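Local coordinates for protein vascular endothelial cadherin (Gallus gallus, PDB 3PPE) that mediates calcium-dependent, homophilic adhesion between endothelial cells, the chain here being its two outermost extracellular cadherin domains, EC1 and EC2, at residues A[7-12]-A[59-64]; A[22-27]-A[53-58]; A[36-41]-A[72-77]; A[66-71]-A[91-96]. One frame throughout, in Å; residues are numbered along the deposited sequence.

Contact 1: residues A[7-12]-A[59-64]; sequences MHIREE and ERLDRE. With CA (calcium ion), chain C; CA (calcium ion), chain E.
Glu11, Glu12, Asp62 and Glu64 meet across this contact through two calcium ions. The chain C ion takes OE1 of Glu11, OE1 of Glu12, OD1 of Asp62, OE1 of Glu64 and a water. The chain E ion binds Glu11 OE2 and both Glu64 oxygens. Glu64 OE1 thus bridges the pair, 2.3 Å from the chain C calcium and 2.7 Å from the chain E calcium, and Glu11 bridges it with one oxygen on each. Their carboxylate planes stand 50° apart.

Hydrogen bonds hold the ligands in place. Arg63 N reaches Glu11 OE1 (2.9 Å) from above its carboxylate plane, while Glu64 N meets Asp62 OD1 (3.0 Å) in an Asx turn. Glu12 N bonds to Leu61 O at 2.7 Å, tying the two backbones together. A water accepts from Leu61 N and donates to Arg10 O.

Charge pairing completes the set. Glu12 OE2 forms a salt bridge with Arg60 NH2, modelled implausibly short. Arg63 NH2 pairs with Glu64 OE2 (2.9 Å), and its NE also reaches Asp96. Leu61 CD1 packs on Ile9 CG2 at 3.7 Å, the side chains crossing at about a right angle.

Asp99 joins both ions, and Asp96, Ile97 and Asp132 complete the chain E site. These are two of the three calcium ions bound between EC1 and EC2 of classical cadherins, the Asp-Arg-Glu signature lying in 59-64; the bound ions rigidify the junction.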
# COMPACT_ATOMS: atom_id res chain seq x y z
N MET A 7 -5.51 6.56 4.59
CA MET A 7 -4.63 5.84 3.67
C MET A 7 -3.24 6.39 3.94
O MET A 7 -3.10 7.50 4.44
CB MET A 7 -5.03 6.09 2.21
CG MET A 7 -6.45 5.63 1.86
SD MET A 7 -6.77 5.72 0.12
CE MET A 7 -8.50 5.26 0.11
N HIS A 8 -2.22 5.61 3.60
CA HIS A 8 -0.82 5.99 3.86
C HIS A 8 -0.06 5.69 2.62
O HIS A 8 -0.21 4.65 2.01
CB HIS A 8 -0.21 5.21 5.05
CG HIS A 8 -1.00 5.34 6.30
ND1 HIS A 8 -2.10 4.55 6.55
CD2 HIS A 8 -0.91 6.22 7.32
CE1 HIS A 8 -2.65 4.93 7.70
NE2 HIS A 8 -1.95 5.94 8.18
N ILE A 9 0.76 6.66 2.26
CA ILE A 9 1.70 6.51 1.14
C ILE A 9 3.04 7.13 1.53
O ILE A 9 3.11 8.21 2.09
CB ILE A 9 1.15 7.11 -0.18
CG1 ILE A 9 2.22 7.03 -1.29
CG2 ILE A 9 0.59 8.54 0.02
CD1 ILE A 9 1.72 7.26 -2.71
N ARG A 10 4.11 6.40 1.25
CA ARG A 10 5.47 6.82 1.55
C ARG A 10 5.88 8.02 0.71
O ARG A 10 5.56 8.09 -0.47
CB ARG A 10 6.40 5.62 1.30
CG ARG A 10 7.68 5.64 2.13
CD ARG A 10 8.52 4.36 1.94
NE ARG A 10 9.21 4.29 0.64
CZ ARG A 10 8.92 3.45 -0.36
NH1 ARG A 10 7.92 2.56 -0.26
NH2 ARG A 10 9.64 3.49 -1.48
N GLU A 11 6.61 8.98 1.31
CA GLU A 11 7.13 10.09 0.52
C GLU A 11 8.33 9.66 -0.28
O GLU A 11 8.97 8.65 0.05
CB GLU A 11 7.51 11.28 1.42
CG GLU A 11 8.64 10.92 2.40
CD GLU A 11 9.34 12.13 3.00
OE1 GLU A 11 9.37 13.21 2.36
OE2 GLU A 11 9.86 11.99 4.12
N GLU A 12 8.62 10.43 -1.33
CA GLU A 12 9.89 10.31 -2.11
C GLU A 12 10.08 8.95 -2.82
O GLU A 12 11.19 8.46 -2.97
CB GLU A 12 11.11 10.63 -1.21
CG GLU A 12 10.98 11.89 -0.35
CD GLU A 12 10.99 13.21 -1.12
OE1 GLU A 12 11.03 14.26 -0.44
OE2 GLU A 12 10.95 13.26 -2.37
N GLU A 59 2.24 11.99 -8.63
CA GLU A 59 3.47 12.72 -8.38
C GLU A 59 4.17 12.06 -7.22
O GLU A 59 3.53 11.43 -6.37
CB GLU A 59 3.20 14.16 -7.94
CG GLU A 59 2.54 15.00 -8.97
CD GLU A 59 2.36 16.40 -8.52
OE1 GLU A 59 1.70 17.14 -9.26
OE2 GLU A 59 2.88 16.78 -7.44
N ARG A 60 5.49 12.21 -7.20
CA ARG A 60 6.28 11.91 -6.02
C ARG A 60 5.95 12.96 -4.96
O ARG A 60 5.76 14.15 -5.28
CB ARG A 60 7.76 11.97 -6.34
CG ARG A 60 8.24 10.82 -7.19
CD ARG A 60 9.73 10.93 -7.39
NE ARG A 60 10.40 11.02 -6.09
CZ ARG A 60 10.95 12.11 -5.57
NH1 ARG A 60 10.96 13.28 -6.23
NH2 ARG A 60 11.52 12.03 -4.38
N LEU A 61 5.86 12.51 -3.72
CA LEU A 61 5.44 13.34 -2.62
C LEU A 61 6.59 13.67 -1.62
O LEU A 61 7.47 12.86 -1.38
CB LEU A 61 4.30 12.63 -1.87
CG LEU A 61 3.07 12.24 -2.71
CD1 LEU A 61 2.15 11.31 -1.92
CD2 LEU A 61 2.35 13.51 -3.21
N ASP A 62 6.54 14.85 -1.04
CA ASP A 62 7.51 15.24 -0.05
C ASP A 62 6.75 15.56 1.21
O ASP A 62 6.05 16.56 1.25
CB ASP A 62 8.25 16.49 -0.54
CG ASP A 62 9.32 16.98 0.43
OD1 ASP A 62 9.59 16.34 1.48
OD2 ASP A 62 9.89 18.03 0.11
N ARG A 63 6.85 14.71 2.22
CA ARG A 63 6.18 14.98 3.51
C ARG A 63 6.57 16.34 4.11
O ARG A 63 5.76 16.99 4.79
CB ARG A 63 6.46 13.84 4.52
CG ARG A 63 5.54 13.84 5.73
CD ARG A 63 6.27 13.21 6.93
NE ARG A 63 7.41 14.06 7.35
CZ ARG A 63 7.28 15.11 8.17
NH1 ARG A 63 6.10 15.43 8.64
NH2 ARG A 63 8.32 15.88 8.46
N GLU A 64 7.78 16.79 3.84
CA GLU A 64 8.23 18.07 4.40
C GLU A 64 7.60 19.29 3.71
O GLU A 64 7.66 20.39 4.23
CB GLU A 64 9.77 18.16 4.38
CG GLU A 64 10.44 17.35 5.49
CD GLU A 64 10.41 15.86 5.30
OE1 GLU A 64 10.83 15.34 4.23
OE2 GLU A 64 9.98 15.16 6.24
CA CA C . 11.12 14.75 2.02
CA CA E . 11.25 13.05 5.67
O HOH W 1 6.12 9.46 -2.99
O HOH W 2 12.96 16.39 2.12

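Contact 2: residues A[22-27]-A[53-58]; sequences GKLTSS and GDIYAF
Lys23 sets CB and CG against OD2 of Asp54, at 3.6 Å and 3.7 Å, the two side chains crossing. The two form a non-hydrogen-bonded antiparallel pair, in the small sheet of strands 19-23, 54-57 and 46-49, one layer of the EC1 beta sandwich. Beside them Gly22 and Ile55 are a hydrogen-bonded pair: Ile55 N reaches Gly22 O at 2.9 Å, and the return bond, Gly22 N to Ile55 O, is weak.

The charged ends of Lys23 and Asp54 do not meet. CG of the lysine lies anti to the backbone N (chi1 -172°); the bend at chi4 then sets NZ near the residues that follow the strand, where it donates to Leu24 O (2.8 Å) and Thr25 OG1, and also to the carbonyl of Asp52. An alanine here would probably leave those three oxygens without their ammonium donor and the Asp54 carboxylate without the methylene chain beyond CB, so that the 24-25 backbone would be less firmly tied to the turn before Gly53.

On the face that carries Ile55, its CD1 is met by CG of Leu24, just past the end of strand 19-23, at 4.1 Å, and Met7 packs against both residues. Leu24 touches Trp4 of the second subunit, placing this edge at the domain-swapped dimer interface. Gly53 has a positive phi (102°), and a CB on it would clash with Leu24 O. From this glycine the carbonyl O takes the nearly straight bond of Leu24 N, 2.7 Å long, from above the carbonyl plane.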
# COMPACT_ATOMS: atom_id res chain seq x y z
N GLY A 22 -4.05 3.42 -1.76
CA GLY A 22 -4.95 2.65 -0.91
C GLY A 22 -6.24 2.36 -1.66
O GLY A 22 -6.32 2.56 -2.88
N LYS A 23 -7.27 1.91 -0.94
CA LYS A 23 -8.50 1.52 -1.63
C LYS A 23 -9.74 1.92 -0.89
O LYS A 23 -9.84 1.70 0.30
CB LYS A 23 -8.49 -0.00 -1.93
CG LYS A 23 -9.64 -0.49 -2.82
CD LYS A 23 -9.83 -2.00 -2.70
CE LYS A 23 -11.17 -2.47 -3.31
NZ LYS A 23 -12.50 -1.86 -2.79
N LEU A 24 -10.68 2.53 -1.60
CA LEU A 24 -11.99 2.83 -1.04
C LEU A 24 -12.89 1.61 -1.13
O LEU A 24 -12.81 0.88 -2.10
CB LEU A 24 -12.64 3.97 -1.84
CG LEU A 24 -11.96 5.34 -1.77
CD1 LEU A 24 -12.65 6.26 -2.80
CD2 LEU A 24 -12.09 5.88 -0.34
N THR A 25 -13.76 1.43 -0.14
CA THR A 25 -14.80 0.40 -0.23
C THR A 25 -16.15 0.90 0.28
O THR A 25 -16.27 1.27 1.43
CB THR A 25 -14.42 -0.90 0.53
OG1 THR A 25 -13.15 -1.38 0.08
CG2 THR A 25 -15.48 -2.01 0.29
N SER A 26 -17.16 0.91 -0.59
CA SER A 26 -18.56 1.08 -0.20
C SER A 26 -19.25 -0.25 -0.35
O SER A 26 -18.95 -0.98 -1.28
CB SER A 26 -19.28 2.04 -1.14
OG SER A 26 -20.69 1.84 -1.09
N SER A 27 -20.16 -0.57 0.56
CA SER A 27 -20.92 -1.82 0.48
C SER A 27 -22.01 -1.83 -0.58
O SER A 27 -22.57 -2.92 -0.60
CB SER A 27 -21.48 -2.15 1.86
OG SER A 27 -22.57 -1.29 2.16
N GLY A 53 -12.02 1.05 -6.54
CA GLY A 53 -11.90 2.07 -5.51
C GLY A 53 -10.46 2.39 -5.18
O GLY A 53 -10.18 3.13 -4.23
N ASP A 54 -9.54 1.85 -5.97
CA ASP A 54 -8.10 2.08 -5.76
C ASP A 54 -7.71 3.50 -6.13
O ASP A 54 -8.18 4.03 -7.15
CB ASP A 54 -7.23 1.10 -6.56
CG ASP A 54 -7.31 -0.32 -6.05
OD1 ASP A 54 -8.01 -1.08 -6.70
OD2 ASP A 54 -6.70 -0.69 -5.01
N ILE A 55 -6.90 4.11 -5.27
CA ILE A 55 -6.41 5.46 -5.45
C ILE A 55 -4.93 5.34 -5.67
O ILE A 55 -4.25 4.55 -4.99
CB ILE A 55 -6.72 6.36 -4.22
CG1 ILE A 55 -8.24 6.49 -4.06
CG2 ILE A 55 -6.04 7.76 -4.36
CD1 ILE A 55 -8.64 7.44 -2.93
N TYR A 56 -4.45 6.07 -6.67
CA TYR A 56 -3.04 6.13 -7.00
C TYR A 56 -2.56 7.56 -6.93
O TYR A 56 -3.36 8.48 -7.13
CB TYR A 56 -2.80 5.58 -8.41
CG TYR A 56 -2.72 4.08 -8.46
CD1 TYR A 56 -3.87 3.30 -8.46
CD2 TYR A 56 -1.50 3.43 -8.56
CE1 TYR A 56 -3.81 1.92 -8.51
CE2 TYR A 56 -1.43 2.05 -8.62
CZ TYR A 56 -2.57 1.30 -8.57
OH TYR A 56 -2.48 -0.08 -8.65
N ALA A 57 -1.27 7.73 -6.66
CA ALA A 57 -0.62 9.04 -6.68
C ALA A 57 0.17 9.20 -7.97
O ALA A 57 0.90 8.28 -8.38
CB ALA A 57 0.37 9.17 -5.45
N PHE A 58 0.08 10.39 -8.56
CA PHE A 58 0.65 10.67 -9.89
C PHE A 58 1.81 11.67 -9.85
O PHE A 58 2.28 12.14 -10.89
CB PHE A 58 -0.45 11.10 -10.87
CG PHE A 58 -1.28 9.95 -11.34
CD1 PHE A 58 -2.23 9.38 -10.49
CD2 PHE A 58 -1.09 9.39 -12.59
CE1 PHE A 58 -2.98 8.28 -10.90
CE2 PHE A 58 -1.85 8.29 -13.00
CZ PHE A 58 -2.80 7.74 -12.15

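Contact 3: residues A[36-41]-A[72-77]; sequences IIEGES and TAHIID
The imidazole of His74 and the carboxylate of Glu38 lie nearly coplanar, their planes 15° apart, and meet at the ring edge. NE2 donates to Glu38 OE2 at 2.8 Å, with the oxygen in the ring plane and offering its anti lone pair, although the bond is bent (131° at the hydrogen). Ile36 O sits at the same ring's edge, 3.5 Å from CD2. Glu38 reaches the histidine because CG lies between the backbone N and the carbonyl carbon (chi1 69°) and the chain then runs extended. On the way its CG passes Thr72 CB at 3.7 Å, the two side chains lying side by side. The carboxylate would probably favour a proton on NE2 and could raise the histidine's pKa.

Farther along, Ile36 CG1 touches Ile76 CG1 (3.8 Å), the side chains crossing at about a right angle. The backbones are joined antiparallel. Glu38 and Thr72 exchange bonds of 3.1 Å (Glu38 N to Thr72 O) and 3.0 Å (Thr72 N to Glu38 O), and His74 N donates to Ile36 O. Between them the Ile37-Ala73 pair turns to the opposite face, toward the interior.

Strand 33-39 is the outermost of its four-stranded sheet in this chain; strand 68-77 lies between it and strand 82-95, whose Pro87 touches Thr72 and His74. On the inner face Ala73 meets Leu24, in the loop just after strand 19-23 of the facing sheet, and Trp2 of the second subunit.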
# COMPACT_ATOMS: atom_id res chain seq x y z
N ILE A 36 -15.90 8.36 -6.66
CA ILE A 36 -15.53 9.73 -7.05
C ILE A 36 -14.89 10.36 -5.82
O ILE A 36 -15.33 10.11 -4.69
CB ILE A 36 -16.76 10.56 -7.47
CG1 ILE A 36 -17.56 9.86 -8.58
CG2 ILE A 36 -16.36 11.94 -7.97
CD1 ILE A 36 -16.75 9.58 -9.88
N ILE A 37 -13.83 11.13 -6.03
CA ILE A 37 -13.20 11.86 -4.91
C ILE A 37 -13.13 13.36 -5.15
O ILE A 37 -13.13 13.80 -6.28
CB ILE A 37 -11.77 11.29 -4.56
CG1 ILE A 37 -10.85 11.32 -5.80
CG2 ILE A 37 -11.89 9.88 -4.03
CD1 ILE A 37 -9.32 10.92 -5.50
N GLU A 38 -13.06 14.13 -4.05
CA GLU A 38 -12.88 15.55 -4.08
C GLU A 38 -11.93 15.85 -2.93
O GLU A 38 -11.67 14.97 -2.12
CB GLU A 38 -14.20 16.28 -3.83
CG GLU A 38 -14.72 16.13 -2.43
CD GLU A 38 -16.01 16.92 -2.14
OE1 GLU A 38 -15.97 18.15 -2.00
OE2 GLU A 38 -17.06 16.27 -2.01
N GLY A 39 -11.43 17.08 -2.87
CA GLY A 39 -10.65 17.54 -1.72
C GLY A 39 -9.23 17.85 -2.15
O GLY A 39 -8.96 18.12 -3.33
N GLU A 40 -8.29 17.77 -1.19
CA GLU A 40 -6.92 18.28 -1.41
C GLU A 40 -6.13 17.44 -2.41
O GLU A 40 -5.84 16.27 -2.15
CB GLU A 40 -6.15 18.39 -0.08
CG GLU A 40 -6.74 19.43 0.88
CD GLU A 40 -5.84 19.58 2.12
OE1 GLU A 40 -5.20 20.64 2.27
OE2 GLU A 40 -5.75 18.62 2.89
N SER A 41 -5.82 18.06 -3.56
CA SER A 41 -5.15 17.41 -4.71
C SER A 41 -5.90 16.19 -5.22
O SER A 41 -5.30 15.34 -5.86
CB SER A 41 -3.67 17.06 -4.35
OG SER A 41 -2.98 18.25 -4.00
N THR A 72 -12.66 13.58 0.30
CA THR A 72 -13.99 13.05 0.57
C THR A 72 -14.34 12.10 -0.55
O THR A 72 -14.14 12.42 -1.72
CB THR A 72 -15.06 14.17 0.68
OG1 THR A 72 -14.70 15.02 1.76
CG2 THR A 72 -16.44 13.60 0.98
N ALA A 73 -14.84 10.93 -0.17
CA ALA A 73 -15.20 9.90 -1.11
C ALA A 73 -16.72 9.88 -1.35
O ALA A 73 -17.50 10.13 -0.44
CB ALA A 73 -14.69 8.54 -0.61
N HIS A 74 -17.11 9.58 -2.59
CA HIS A 74 -18.51 9.29 -2.90
C HIS A 74 -18.64 7.97 -3.65
O HIS A 74 -17.65 7.29 -3.93
CB HIS A 74 -19.12 10.42 -3.71
CG HIS A 74 -18.72 11.79 -3.24
ND1 HIS A 74 -19.63 12.72 -2.80
CD2 HIS A 74 -17.50 12.37 -3.15
CE1 HIS A 74 -18.99 13.83 -2.45
NE2 HIS A 74 -17.69 13.64 -2.66
N ILE A 75 -19.87 7.61 -3.99
CA ILE A 75 -20.13 6.54 -4.95
C ILE A 75 -21.40 6.80 -5.75
O ILE A 75 -22.48 6.93 -5.17
CB ILE A 75 -20.24 5.17 -4.26
CG1 ILE A 75 -20.29 4.05 -5.30
CG2 ILE A 75 -21.46 5.13 -3.36
CD1 ILE A 75 -20.09 2.67 -4.71
N ILE A 76 -21.27 6.88 -7.07
CA ILE A 76 -22.27 7.52 -7.90
C ILE A 76 -22.80 6.57 -8.97
O ILE A 76 -22.03 5.87 -9.63
CB ILE A 76 -21.70 8.78 -8.59
CG1 ILE A 76 -21.17 9.77 -7.55
CG2 ILE A 76 -22.77 9.44 -9.46
CD1 ILE A 76 -22.21 10.22 -6.55
N ASP A 77 -24.12 6.54 -9.12
CA ASP A 77 -24.74 5.85 -10.25
C ASP A 77 -24.51 6.60 -11.55
O ASP A 77 -25.06 7.68 -11.77
CB ASP A 77 -26.24 5.68 -10.00
CG ASP A 77 -26.86 4.62 -10.90
OD1 ASP A 77 -27.75 3.89 -10.43
OD2 ASP A 77 -26.45 4.53 -12.08

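Contact 4: residues A[66-71]-A[91-96]; sequences KAEYEL and IIKVSD. With CA (calcium ion), chain E.
Ile91 fits against Glu68 and Glu70 on one face of an antiparallel ribbon. Its CG2 touches Glu68 CB at 3.7 Å, and CD1 comes 3.8 Å from Glu68 OE2, while Glu70 runs alongside, pointing the same way. Glu68 OE1 forms a salt bridge with Lys93 NZ, though the modelled separation is too short to trust. An alanine in place of Ile91 would probably open a gap beside Glu68 CB and the Glu70 chain and leave the Glu68 carboxylate freer to turn.

The opposite face carries Tyr69, Leu71, Ile92 and Val94. Val94 CG2 meets Tyr69 CE1 (3.7 Å) at the ring's edge, in its plane, whereas Lys66 CG lies over one ring face, toward the rim. Leu71 CD1 packs on Ile92 CD1 at 3.9 Å.

Backbone bonds set this register: Tyr69 N to Ile92 O (2.9 Å), Ile92 N to Tyr69 O (2.8 Å) and Val94 N to Ala67 O (2.9 Å). Beyond them, Lys66 is held by a salt bridge to Glu40, and Phe46 meets the Tyr69 ring edge-to-face.

Past the paired part the second strand delivers Asp96, whose OD2 binds the chain E calcium at 2.3 Å. Its OD1 accepts from Asp133 N and is hydrogen-bonded to His139 ND1. The arrangement is the hairpin of strands 68-77 and 82-95 in a cadherin domain, leading into the Asp-Ile-Asn-Asp-Asn linker that binds calcium between EC1 and EC2.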
# COMPACT_ATOMS: atom_id res chain seq x y z
N LYS A 66 4.11 18.82 2.30
CA LYS A 66 2.74 18.62 2.80
C LYS A 66 2.62 17.23 3.37
O LYS A 66 2.98 16.27 2.72
CB LYS A 66 1.72 18.81 1.67
CG LYS A 66 0.27 18.79 2.18
CD LYS A 66 -0.63 19.53 1.21
CE LYS A 66 -2.10 19.26 1.55
NZ LYS A 66 -2.53 19.86 2.85
N ALA A 67 2.16 17.11 4.60
CA ALA A 67 2.29 15.83 5.31
C ALA A 67 1.03 14.97 5.24
O ALA A 67 1.06 13.77 5.57
CB ALA A 67 2.70 16.08 6.74
N GLU A 68 -0.08 15.58 4.85
CA GLU A 68 -1.34 14.83 4.72
C GLU A 68 -2.35 15.63 3.88
O GLU A 68 -2.17 16.83 3.68
CB GLU A 68 -1.93 14.45 6.09
CG GLU A 68 -2.41 15.62 6.89
CD GLU A 68 -2.98 15.23 8.25
OE1 GLU A 68 -2.29 14.48 9.00
OE2 GLU A 68 -4.08 15.71 8.59
N TYR A 69 -3.37 14.93 3.37
CA TYR A 69 -4.36 15.46 2.44
C TYR A 69 -5.74 14.98 2.89
O TYR A 69 -5.94 13.80 3.10
CB TYR A 69 -4.11 14.95 1.01
CG TYR A 69 -2.77 15.35 0.40
CD1 TYR A 69 -1.59 14.64 0.68
CD2 TYR A 69 -2.68 16.44 -0.46
CE1 TYR A 69 -0.33 15.04 0.11
CE2 TYR A 69 -1.47 16.82 -1.02
CZ TYR A 69 -0.30 16.12 -0.74
OH TYR A 69 0.90 16.52 -1.31
N GLU A 70 -6.67 15.93 3.04
CA GLU A 70 -8.06 15.69 3.41
C GLU A 70 -8.90 15.53 2.15
O GLU A 70 -8.98 16.43 1.32
CB GLU A 70 -8.58 16.89 4.27
CG GLU A 70 -7.71 17.12 5.52
CD GLU A 70 -8.33 18.01 6.59
OE1 GLU A 70 -9.00 19.00 6.21
OE2 GLU A 70 -8.14 17.73 7.82
N LEU A 71 -9.51 14.36 2.00
CA LEU A 71 -10.35 14.13 0.84
C LEU A 71 -11.73 13.61 1.26
O LEU A 71 -11.94 13.25 2.42
CB LEU A 71 -9.68 13.14 -0.13
CG LEU A 71 -8.54 13.60 -1.06
CD1 LEU A 71 -7.20 13.74 -0.30
CD2 LEU A 71 -8.37 12.54 -2.11
N ILE A 91 -8.37 10.82 5.28
CA ILE A 91 -7.09 11.51 5.14
C ILE A 91 -6.10 10.56 4.49
O ILE A 91 -6.02 9.39 4.86
CB ILE A 91 -6.58 12.06 6.51
CG1 ILE A 91 -7.49 13.23 6.96
CG2 ILE A 91 -5.09 12.47 6.44
CD1 ILE A 91 -7.33 13.74 8.47
N ILE A 92 -5.40 11.07 3.48
CA ILE A 92 -4.25 10.38 2.93
C ILE A 92 -3.03 10.96 3.68
O ILE A 92 -2.74 12.15 3.56
CB ILE A 92 -4.11 10.61 1.38
CG1 ILE A 92 -5.28 9.95 0.59
CG2 ILE A 92 -2.77 10.00 0.92
CD1 ILE A 92 -5.31 10.34 -0.90
N LYS A 93 -2.35 10.11 4.44
CA LYS A 93 -1.17 10.51 5.26
C LYS A 93 0.08 10.19 4.48
O LYS A 93 0.18 9.11 3.93
CB LYS A 93 -1.14 9.66 6.54
CG LYS A 93 -2.26 9.99 7.52
CD LYS A 93 -1.79 11.00 8.56
CE LYS A 93 -2.94 11.44 9.49
NZ LYS A 93 -2.48 12.55 10.39
N VAL A 94 1.04 11.12 4.42
CA VAL A 94 2.33 10.86 3.73
C VAL A 94 3.29 10.38 4.82
O VAL A 94 3.59 11.13 5.75
CB VAL A 94 2.90 12.13 3.01
CG1 VAL A 94 4.22 11.82 2.20
CG2 VAL A 94 1.81 12.74 2.05
N SER A 95 3.77 9.15 4.68
CA SER A 95 4.64 8.49 5.66
C SER A 95 6.07 8.97 5.47
O SER A 95 6.57 9.01 4.37
CB SER A 95 4.61 6.96 5.47
OG SER A 95 3.27 6.51 5.46
N ASP A 96 6.71 9.34 6.58
CA ASP A 96 8.03 9.95 6.59
C ASP A 96 9.16 8.98 6.25
O ASP A 96 9.23 7.90 6.82
CB ASP A 96 8.29 10.51 8.00
CG ASP A 96 9.49 11.44 8.06
OD1 ASP A 96 10.31 11.29 9.00
OD2 ASP A 96 9.63 12.32 7.19
CA CA E . 11.25 13.05 5.67
O HOH W 3 2.20 12.36 7.60

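All four contacts belong to EC1. Contacts 3 and 4 share strand 68-77, with centres 16 Å apart, and Glu40 joins Glu70 and Lys66. Contact 1 adds strand 6-10, parallel to strand 82-95 in the same sheet; its centre is 8 Å from that of contact 4, and both bind the chain E calcium. Contact 2 belongs to the facing sheet, 10 Å from contact 3 between centres, and packs Leu24 on Ala73. Along the chain, segments 22-27 and 53-58 fall between those of contact 1, contact 4 follows contact 1, and the segments of contact 3 alternate with all the others. The calcium site lies at one end of EC1; contacts 2 and 3, toward the other, touch the second subunit.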